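ABC transporter ATP-binding/permease protein Rv1747 (Mycobacterium tuberculosis, PDB 6CCD) moves an unidentified substrate across the mycobacterial membrane using ATP, its phosphothreonine-binding FHA domains, of which this is the first, being required for phosphorylation by PknF. Local coordinates at residues 57-71 and 77-91. Sequence-based numbering, arbitrary orientation.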
ATOM      1  N   ARG A  57      -2.572  14.449  -1.122  0.58 21.95           N
ATOM      2  CA  ARG A  57      -2.626  13.207  -1.884  0.58 22.37           C
ATOM      3  C   ARG A  57      -2.366  11.979  -1.023  0.58 19.47           C
ATOM      4  O   ARG A  57      -1.706  12.060   0.018  0.58 17.49           O
ATOM      5  CB  ARG A  57      -1.609  13.232  -3.024  0.58 27.34           C
ATOM      6  CG  ARG A  57      -0.170  13.056  -2.548  0.58 30.25           C
ATOM      7  CD  ARG A  57       0.788  13.033  -3.708  0.58 35.14           C
ATOM      8  NE  ARG A  57       0.624  14.230  -4.528  0.58 40.45           N
ATOM      9  CZ  ARG A  57       1.549  14.708  -5.347  0.58 38.11           C
ATOM     10  NH1 ARG A  57       1.302  15.804  -6.050  0.58 38.37           N
ATOM     11  NH2 ARG A  57       2.718  14.089  -5.462  0.58 38.96           N
ATOM     12  N   TRP A  58      -2.882  10.840  -1.477  1.00 16.89           N
ATOM     13  CA  TRP A  58      -2.573   9.562  -0.863  1.00 15.74           C
ATOM     14  C   TRP A  58      -1.189   9.115  -1.291  1.00 16.08           C
ATOM     15  O   TRP A  58      -0.823   9.272  -2.456  1.00 16.47           O
ATOM     16  CB  TRP A  58      -3.607   8.499  -1.252  1.00 16.42           C
ATOM     17  CG  TRP A  58      -4.880   8.623  -0.489  1.00 16.76           C
ATOM     18  CD1 TRP A  58      -6.043   9.196  -0.913  1.00 17.71           C
ATOM     19  CD2 TRP A  58      -5.114   8.180   0.854  1.00 15.88           C
ATOM     20  NE1 TRP A  58      -6.992   9.137   0.087  1.00 18.28           N
ATOM     21  CE2 TRP A  58      -6.446   8.513   1.178  1.00 20.39           C
ATOM     22  CE3 TRP A  58      -4.334   7.517   1.805  1.00 16.30           C
ATOM     23  CZ2 TRP A  58      -7.010   8.212   2.412  1.00 16.62           C
ATOM     24  CZ3 TRP A  58      -4.889   7.232   3.035  1.00 19.63           C
ATOM     25  CH2 TRP A  58      -6.219   7.573   3.327  1.00 17.34           C
ATOM     26  N   VAL A  59      -0.418   8.567  -0.352  1.00 15.32           N
ATOM     27  CA  VAL A  59       0.865   7.972  -0.694  1.00 13.49           C
ATOM     28  C   VAL A  59       1.021   6.588  -0.082  1.00 16.45           C
ATOM     29  O   VAL A  59       0.488   6.311   0.984  1.00 15.63           O
ATOM     30  CB  VAL A  59       2.054   8.857  -0.242  1.00 19.10           C
ATOM     31  CG1 VAL A  59       2.097  10.128  -1.062  1.00 20.50           C
ATOM     32  CG2 VAL A  59       1.969   9.178   1.256  1.00 15.63           C
ATOM     33  N   ALA A  60       1.746   5.720  -0.782  1.00 14.36           N
ATOM     34  CA  ALA A  60       2.188   4.448  -0.228  1.00 12.39           C
ATOM     35  C   ALA A  60       3.673   4.548   0.069  1.00 15.23           C
ATOM     36  O   ALA A  60       4.462   4.805  -0.829  1.00 15.08           O
ATOM     37  CB  ALA A  60       1.922   3.298  -1.191  1.00 13.37           C
ATOM     38  N   ILE A  61       4.031   4.335   1.327  1.00 12.11           N
ATOM     39  CA  ILE A  61       5.399   4.521   1.815  1.00 13.40           C
ATOM     40  C   ILE A  61       6.032   3.208   2.244  1.00 13.19           C
ATOM     41  O   ILE A  61       5.463   2.477   3.050  1.00 14.95           O
ATOM     42  CB  ILE A  61       5.427   5.488   3.021  1.00 14.08           C
ATOM     43  CG1 ILE A  61       4.850   6.851   2.628  1.00 14.70           C
ATOM     44  CG2 ILE A  61       6.857   5.612   3.576  1.00 17.11           C
ATOM     45  CD1 ILE A  61       4.404   7.698   3.815  1.00 16.37           C
ATOM     46  N   ASP A  62       7.199   2.901   1.691  1.00 14.92           N
ATOM     47  CA  ASP A  62       8.009   1.763   2.138  1.00 13.29           C
ATOM     48  C   ASP A  62       8.501   2.025   3.556  1.00 16.93           C
ATOM     49  O   ASP A  62       9.259   2.974   3.781  1.00 17.04           O
ATOM     50  CB  ASP A  62       9.205   1.556   1.187  1.00 13.20           C
ATOM     51  CG  ASP A  62      10.020   0.299   1.507  1.00 18.91           C
ATOM     52  OD1 ASP A  62       9.752  -0.379   2.528  1.00 19.06           O
ATOM     53  OD2 ASP A  62      10.953  -0.006   0.727  1.00 17.79           O
ATOM     54  N   ASN A  63       8.078   1.190   4.508  1.00 13.24           N
ATOM     55  CA  ASN A  63       8.372   1.398   5.926  1.00 12.81           C
ATOM     56  C   ASN A  63       9.656   0.682   6.334  1.00 21.09           C
ATOM     57  O   ASN A  63       9.671  -0.107   7.287  1.00 17.55           O
ATOM     58  CB  ASN A  63       7.187   0.907   6.772  1.00 14.41           C
ATOM     59  CG  ASN A  63       7.300   1.261   8.244  1.00 21.20           C
ATOM     60  OD1 ASN A  63       7.784   2.331   8.614  1.00 19.81           O
ATOM     61  ND2 ASN A  63       6.842   0.348   9.095  1.00 17.02           N
ATOM     62  N   GLY A  64      10.729   0.957   5.602  1.00 19.51           N
ATOM     63  CA  GLY A  64      12.007   0.304   5.833  1.00 19.58           C
ATOM     64  C   GLY A  64      11.899  -1.204   5.741  1.00 23.26           C
ATOM     65  O   GLY A  64      12.503  -1.930   6.527  1.00 21.20           O
ATOM     66  N   SER A  65      11.114  -1.685   4.783  1.00 17.78           N
ATOM     67  CA  SER A  65      10.950  -3.122   4.588  1.00 21.08           C
ATOM     68  C   SER A  65      12.220  -3.754   4.046  1.00 21.46           C
ATOM     69  O   SER A  65      13.043  -3.084   3.424  1.00 17.53           O
ATOM     70  CB  SER A  65       9.802  -3.401   3.624  1.00 15.62           C
ATOM     71  OG  SER A  65      10.148  -2.996   2.308  1.00 13.27           O
ATOM     72  N   LEU A  66      12.371  -5.054   4.247  1.00 17.88           N
ATOM     73  CA  LEU A  66      13.504  -5.764   3.665  1.00 18.03           C
ATOM     74  C   LEU A  66      13.425  -5.813   2.143  1.00 20.21           C
ATOM     75  O   LEU A  66      14.403  -5.535   1.453  1.00 17.98           O
ATOM     76  CB  LEU A  66      13.591  -7.188   4.228  1.00 21.83           C
ATOM     77  CG  LEU A  66      14.717  -8.090   3.704  1.00 24.17           C
ATOM     78  CD1 LEU A  66      16.079  -7.522   4.062  1.00 31.58           C
ATOM     79  CD2 LEU A  66      14.562  -9.518   4.245  1.00 21.84           C
ATOM     80  N   ASN A  67      12.261  -6.170   1.613  1.00 15.18           N
ATOM     81  CA  ASN A  67      12.178  -6.532   0.203  1.00 17.48           C
ATOM     82  C   ASN A  67      11.470  -5.514  -0.695  1.00 15.87           C
ATOM     83  O   ASN A  67      11.363  -5.716  -1.901  1.00 18.63           O
ATOM     84  CB  ASN A  67      11.525  -7.915   0.094  1.00 17.86           C
ATOM     85  CG  ASN A  67      12.450  -9.026   0.610  1.00 25.85           C
ATOM     86  OD1 ASN A  67      13.646  -9.025   0.318  1.00 21.26           O
ATOM     87  ND2 ASN A  67      11.907  -9.954   1.391  1.00 18.33           N
ATOM     88  N   GLY A  68      10.999  -4.417  -0.111  1.00 17.41           N
ATOM     89  CA  GLY A  68      10.676  -3.242  -0.900  1.00 14.77           C
ATOM     90  C   GLY A  68       9.318  -3.093  -1.552  1.00 13.10           C
ATOM     91  O   GLY A  68       8.398  -3.889  -1.338  1.00 14.18           O
ATOM     92  N   LEU A  69       9.217  -2.024  -2.341  1.00 13.37           N
ATOM     93  CA  LEU A  69       7.993  -1.545  -2.982  1.00 14.11           C
ATOM     94  C   LEU A  69       8.335  -1.261  -4.426  1.00 16.45           C
ATOM     95  O   LEU A  69       9.333  -0.579  -4.703  1.00 14.84           O
ATOM     96  CB  LEU A  69       7.474  -0.272  -2.299  1.00 12.46           C
ATOM     97  CG  LEU A  69       6.386   0.578  -2.957  1.00 13.06           C
ATOM     98  CD1 LEU A  69       5.042  -0.171  -2.984  1.00 13.04           C
ATOM     99  CD2 LEU A  69       6.240   1.898  -2.194  1.00 11.58           C
ATOM    100  N   TYR A  70       7.530  -1.785  -5.339  1.00 13.41           N
ATOM    101  CA  TYR A  70       7.807  -1.659  -6.766  1.00 15.36           C
ATOM    102  C   TYR A  70       6.672  -1.019  -7.549  1.00 14.61           C
ATOM    103  O   TYR A  70       5.495  -1.366  -7.377  1.00 15.53           O
ATOM    104  CB  TYR A  70       8.111  -3.030  -7.367  1.00 15.17           C
ATOM    105  CG  TYR A  70       9.405  -3.621  -6.866  1.00 15.11           C
ATOM    106  CD1 TYR A  70      10.587  -3.443  -7.575  1.00 14.60           C
ATOM    107  CD2 TYR A  70       9.452  -4.332  -5.674  1.00 16.93           C
ATOM    108  CE1 TYR A  70      11.780  -3.972  -7.123  1.00 15.60           C
ATOM    109  CE2 TYR A  70      10.646  -4.864  -5.208  1.00 17.99           C
ATOM    110  CZ  TYR A  70      11.804  -4.684  -5.949  1.00 19.17           C
ATOM    111  OH  TYR A  70      12.996  -5.200  -5.502  1.00 23.66           O
ATOM    112  N   LEU A  71       7.044  -0.082  -8.418  1.00 13.74           N
ATOM    113  CA  LEU A  71       6.132   0.498  -9.394  1.00 20.31           C
ATOM    114  C   LEU A  71       6.736   0.310 -10.789  1.00 21.77           C
ATOM    115  O   LEU A  71       7.799   0.850 -11.072  1.00 18.80           O
ATOM    116  CB  LEU A  71       5.900   1.983  -9.103  1.00 18.84           C
ATOM    117  CG  LEU A  71       5.035   2.763 -10.099  1.00 21.62           C
ATOM    118  CD1 LEU A  71       3.607   2.240 -10.120  1.00 26.04           C
ATOM    119  CD2 LEU A  71       5.045   4.243  -9.778  1.00 23.38           C
ATOM    120  N   PRO A  77      10.948   4.277  -2.811  1.00 15.87           N
ATOM    121  CA  PRO A  77      10.609   4.440  -1.389  1.00 16.86           C
ATOM    122  C   PRO A  77       9.186   4.913  -1.169  1.00 16.20           C
ATOM    123  O   PRO A  77       8.656   4.783  -0.070  1.00 12.97           O
ATOM    124  CB  PRO A  77      11.600   5.511  -0.901  1.00 17.13           C
ATOM    125  CG  PRO A  77      11.903   6.325  -2.126  1.00 16.44           C
ATOM    126  CD  PRO A  77      11.824   5.364  -3.303  1.00 17.33           C
ATOM    127  N   VAL A  78       8.577   5.479  -2.196  1.00 14.79           N
ATOM    128  CA  VAL A  78       7.230   6.013  -2.036  1.00 16.67           C
ATOM    129  C   VAL A  78       6.513   5.970  -3.382  1.00 19.94           C
ATOM    130  O   VAL A  78       7.147   6.107  -4.437  1.00 15.27           O
ATOM    131  CB  VAL A  78       7.252   7.470  -1.458  1.00 17.74           C
ATOM    132  CG1 VAL A  78       7.948   8.438  -2.403  1.00 16.60           C
ATOM    133  CG2 VAL A  78       5.846   7.951  -1.137  1.00 15.85           C
ATOM    134  N   VAL A  79       5.207   5.727  -3.349  1.00 13.64           N
ATOM    135  CA  VAL A  79       4.396   5.849  -4.561  1.00 19.05           C
ATOM    136  C   VAL A  79       3.293   6.874  -4.334  1.00 17.74           C
ATOM    137  O   VAL A  79       2.549   6.786  -3.354  1.00 15.62           O
ATOM    138  CB  VAL A  79       3.777   4.490  -4.987  1.00 19.45           C
ATOM    139  CG1 VAL A  79       2.716   4.686  -6.067  1.00 17.91           C
ATOM    140  CG2 VAL A  79       4.865   3.536  -5.461  1.00 16.66           C
ATOM    141  N   ASP A  80       3.203   7.858  -5.227  1.00 15.26           N
ATOM    142  CA  ASP A  80       2.126   8.840  -5.167  1.00 17.46           C
ATOM    143  C   ASP A  80       0.889   8.261  -5.863  1.00 23.91           C
ATOM    144  O   ASP A  80       0.964   7.766  -6.989  1.00 20.65           O
ATOM    145  CB  ASP A  80       2.545  10.177  -5.805  1.00 20.00           C
ATOM    146  CG  ASP A  80       3.687  10.863  -5.049  1.00 29.36           C
ATOM    147  OD1 ASP A  80       3.499  11.268  -3.881  1.00 23.50           O
ATOM    148  OD2 ASP A  80       4.782  11.003  -5.630  1.00 30.96           O
ATOM    149  N   ILE A  81      -0.243   8.306  -5.170  1.00 20.97           N
ATOM    150  CA  ILE A  81      -1.497   7.767  -5.683  1.00 21.59           C
ATOM    151  C   ILE A  81      -2.487   8.886  -6.020  1.00 22.38           C
ATOM    152  O   ILE A  81      -3.212   9.363  -5.145  1.00 29.07           O
ATOM    153  CB  ILE A  81      -2.141   6.825  -4.646  1.00 20.45           C
ATOM    154  CG1 ILE A  81      -1.097   5.843  -4.101  1.00 18.99           C
ATOM    155  CG2 ILE A  81      -3.353   6.122  -5.242  1.00 21.21           C
ATOM    156  CD1 ILE A  81      -1.526   5.140  -2.802  1.00 20.58           C
ATOM    157  N   TYR A  82      -2.533   9.292  -7.281  1.00 31.42           N
ATOM    158  CA  TYR A  82      -3.387  10.410  -7.698  1.00 35.87           C
ATOM    159  C   TYR A  82      -4.816   9.977  -8.002  1.00 40.21           C
ATOM    160  O   TYR A  82      -5.775  10.621  -7.576  1.00 40.93           O
ATOM    161  CB  TYR A  82      -2.797  11.096  -8.929  1.00 37.80           C
ATOM    162  CG  TYR A  82      -1.403  11.610  -8.707  1.00 40.96           C
ATOM    163  CD1 TYR A  82      -1.190  12.859  -8.149  1.00 44.31           C
ATOM    164  CD2 TYR A  82      -0.299  10.839  -9.036  1.00 41.02           C
ATOM    165  CE1 TYR A  82       0.086  13.333  -7.936  1.00 46.03           C
ATOM    166  CE2 TYR A  82       0.980  11.303  -8.825  1.00 36.58           C
ATOM    167  CZ  TYR A  82       1.168  12.550  -8.274  1.00 44.29           C
ATOM    168  OH  TYR A  82       2.448  13.014  -8.063  1.00 51.48           O
ATOM    169  N   ASP A  83      -4.957   8.892  -8.755  1.00 37.00           N
ATOM    170  CA  ASP A  83      -6.282   8.383  -9.090  1.00 43.67           C
ATOM    171  C   ASP A  83      -6.364   6.872  -8.933  1.00 34.57           C
ATOM    172  O   ASP A  83      -7.216   6.351  -8.215  1.00 33.16           O
ATOM    173  CB  ASP A  83      -6.667   8.763 -10.517  1.00 44.14           C
ATOM    174  CG  ASP A  83      -8.051   8.261 -10.891  1.00 59.33           C
ATOM    175  OD1 ASP A  83      -9.042   8.750 -10.304  1.00 69.55           O
ATOM    176  OD2 ASP A  83      -8.151   7.366 -11.757  1.00 66.34           O
ATOM    177  N   ALA A  84      -5.484   6.169  -9.626  1.00 36.90           N
ATOM    178  CA  ALA A  84      -5.478   4.718  -9.572  1.00 41.92           C
ATOM    179  C   ALA A  84      -4.070   4.223  -9.843  1.00 38.62           C
ATOM    180  O   ALA A  84      -3.298   4.876 -10.546  1.00 34.58           O
ATOM    181  CB  ALA A  84      -6.457   4.139 -10.564  1.00 29.24           C
ATOM    182  N   GLN A  85      -3.735   3.068  -9.287  1.00 32.90           N
ATOM    183  CA  GLN A  85      -2.354   2.631  -9.288  1.00 26.50           C
ATOM    184  C   GLN A  85      -2.250   1.172  -8.859  1.00 23.50           C
ATOM    185  O   GLN A  85      -2.920   0.748  -7.924  1.00 24.49           O
ATOM    186  CB  GLN A  85      -1.535   3.528  -8.354  1.00 33.44           C
ATOM    187  CG  GLN A  85      -0.053   3.385  -8.500  1.00 32.68           C
ATOM    188  CD  GLN A  85       0.423   3.856  -9.847  1.00 39.01           C
ATOM    189  OE1 GLN A  85       0.516   3.072 -10.790  1.00 43.34           O
ATOM    190  NE2 GLN A  85       0.725   5.143  -9.950  1.00 45.25           N
ATOM    191  N   ARG A  86      -1.426   0.402  -9.555  1.00 18.76           N
ATOM    192  CA  ARG A  86      -1.085  -0.929  -9.088  1.00 22.40           C
ATOM    193  C   ARG A  86       0.380  -0.953  -8.690  1.00 19.30           C
ATOM    194  O   ARG A  86       1.224  -0.464  -9.438  1.00 19.25           O
ATOM    195  CB  ARG A  86      -1.349  -1.978 -10.162  1.00 19.26           C
ATOM    196  CG  ARG A  86      -0.738  -3.330  -9.840  1.00 19.95           C
ATOM    197  CD  ARG A  86      -1.107  -4.381 -10.881  1.00 28.72           C
ATOM    198  NE  ARG A  86      -2.005  -5.372 -10.309  1.00 39.79           N
ATOM    199  CZ  ARG A  86      -2.981  -5.976 -10.970  1.00 45.77           C
ATOM    200  NH1 ARG A  86      -3.196  -5.696 -12.251  1.00 49.80           N
ATOM    201  NH2 ARG A  86      -3.747  -6.859 -10.344  1.00 48.53           N
ATOM    202  N   VAL A  87       0.681  -1.513  -7.520  1.00 13.53           N
ATOM    203  CA  VAL A  87       2.066  -1.689  -7.116  1.00 14.82           C
ATOM    204  C   VAL A  87       2.300  -3.144  -6.739  1.00 16.41           C
ATOM    205  O   VAL A  87       1.344  -3.923  -6.587  1.00 17.43           O
ATOM    206  CB  VAL A  87       2.442  -0.786  -5.917  1.00 17.10           C
ATOM    207  CG1 VAL A  87       2.209   0.679  -6.245  1.00 16.58           C
ATOM    208  CG2 VAL A  87       1.665  -1.207  -4.660  1.00 16.37           C
ATOM    209  N   HIS A  88       3.566  -3.515  -6.598  1.00 14.30           N
ATOM    210  CA  HIS A  88       3.924  -4.814  -6.042  1.00 14.02           C
ATOM    211  C   HIS A  88       4.823  -4.610  -4.837  1.00 14.46           C
ATOM    212  O   HIS A  88       5.671  -3.727  -4.837  1.00 15.47           O
ATOM    213  CB  HIS A  88       4.635  -5.683  -7.077  1.00 16.70           C
ATOM    214  CG  HIS A  88       3.792  -6.008  -8.265  1.00 16.04           C
ATOM    215  ND1 HIS A  88       3.085  -7.186  -8.376  1.00 19.62           N
ATOM    216  CD2 HIS A  88       3.519  -5.300  -9.386  1.00 17.47           C
ATOM    217  CE1 HIS A  88       2.431  -7.199  -9.522  1.00 18.53           C
ATOM    218  NE2 HIS A  88       2.678  -6.067 -10.155  1.00 24.25           N
ATOM    219  N   ILE A  89       4.646  -5.434  -3.810  1.00 14.36           N
ATOM    220  CA  ILE A  89       5.555  -5.405  -2.683  1.00 13.72           C
ATOM    221  C   ILE A  89       6.341  -6.708  -2.627  1.00 16.60           C
ATOM    222  O   ILE A  89       5.830  -7.761  -3.018  1.00 15.51           O
ATOM    223  CB  ILE A  89       4.806  -5.178  -1.358  1.00 15.57           C
ATOM    224  CG1 ILE A  89       3.599  -6.120  -1.256  1.00 13.66           C
ATOM    225  CG2 ILE A  89       4.316  -3.720  -1.267  1.00 12.20           C
ATOM    226  CD1 ILE A  89       2.828  -5.955   0.064  1.00 15.58           C
ATOM    227  N   GLY A  90       7.579  -6.622  -2.147  1.00 17.27           N
ATOM    228  CA  GLY A  90       8.419  -7.801  -1.947  1.00 13.98           C
ATOM    229  C   GLY A  90       9.298  -8.155  -3.133  1.00 15.24           C
ATOM    230  O   GLY A  90      10.352  -8.752  -2.966  1.00 18.82           O
ATOM    231  N   ASN A  91       8.852  -7.785  -4.328  1.00 14.69           N
ATOM    232  CA  ASN A  91       9.529  -8.121  -5.580  1.00 17.04           C
ATOM    233  C   ASN A  91       8.692  -7.549  -6.708  1.00 16.93           C
ATOM    234  O   ASN A  91       7.530  -7.229  -6.484  1.00 18.55           O
ATOM    235  CB  ASN A  91       9.682  -9.645  -5.749  1.00 19.87           C
ATOM    236  CG  ASN A  91      11.104 -10.128  -5.478  1.00 21.63           C
ATOM    237  OD1 ASN A  91      12.060  -9.347  -5.500  1.00 20.30           O
ATOM    238  ND2 ASN A  91      11.243 -11.421  -5.217  1.00 26.45           N
TER
HETATM  239  O   HOH W   1      -4.775  10.914  -3.691  1.00 22.91           O
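Leu69 and Val79 meet in the core of the FHA beta sandwich, where each of the two segments gives one strand to each of the two sheets. CG of Leu69 stands opposite the backbone N (chi1 167°), which carries its two methyls across the interior: CD2 reaches Val79 CG2 at 3.9 Å, while CD1 touches both Val87 CG2 and Ile89 CG2. Leu71 lays its CB against the same Val79 methyl and crosses the Gln85 side chain at about a right angle, CD1 meeting its OE1. On the inner face of the neighbouring sheet, Ala60 CB packs against Val79 and Ile81 CD1, and Phe99 of strand 96-101 touches both Ile81 and Val87.

Such a sandwich is tied within its sheets and filled between them. Strands 57-62 and 78-81 run antiparallel, with Ala60 and Val79 exchanging two nearly straight backbone bonds; strands 69-71 and 84-89 repeat the pattern at Tyr70 and His88. Farther along, Gly68 O accepts from Gly90 N, 3.0 Å away, and from His48 NE2. In the connecting loop, the bond from Ser65 N to Asp62 OD1 makes an Asx motif, and Ser65 OG reaches the same oxygen from the other face of the carboxylate while accepting from Gly68 N, an ST motif.

At the opposite end, Arg57 has two modelled conformers; in the one described, tentatively, Tyr82 CE1 lies over its guanidinium and Asp80 OD1 at the edge, in a weak salt bridge. Nearby, a water accepts from Trp58 N at 2.9 Å and donates to Ile81 O at 2.6 Å.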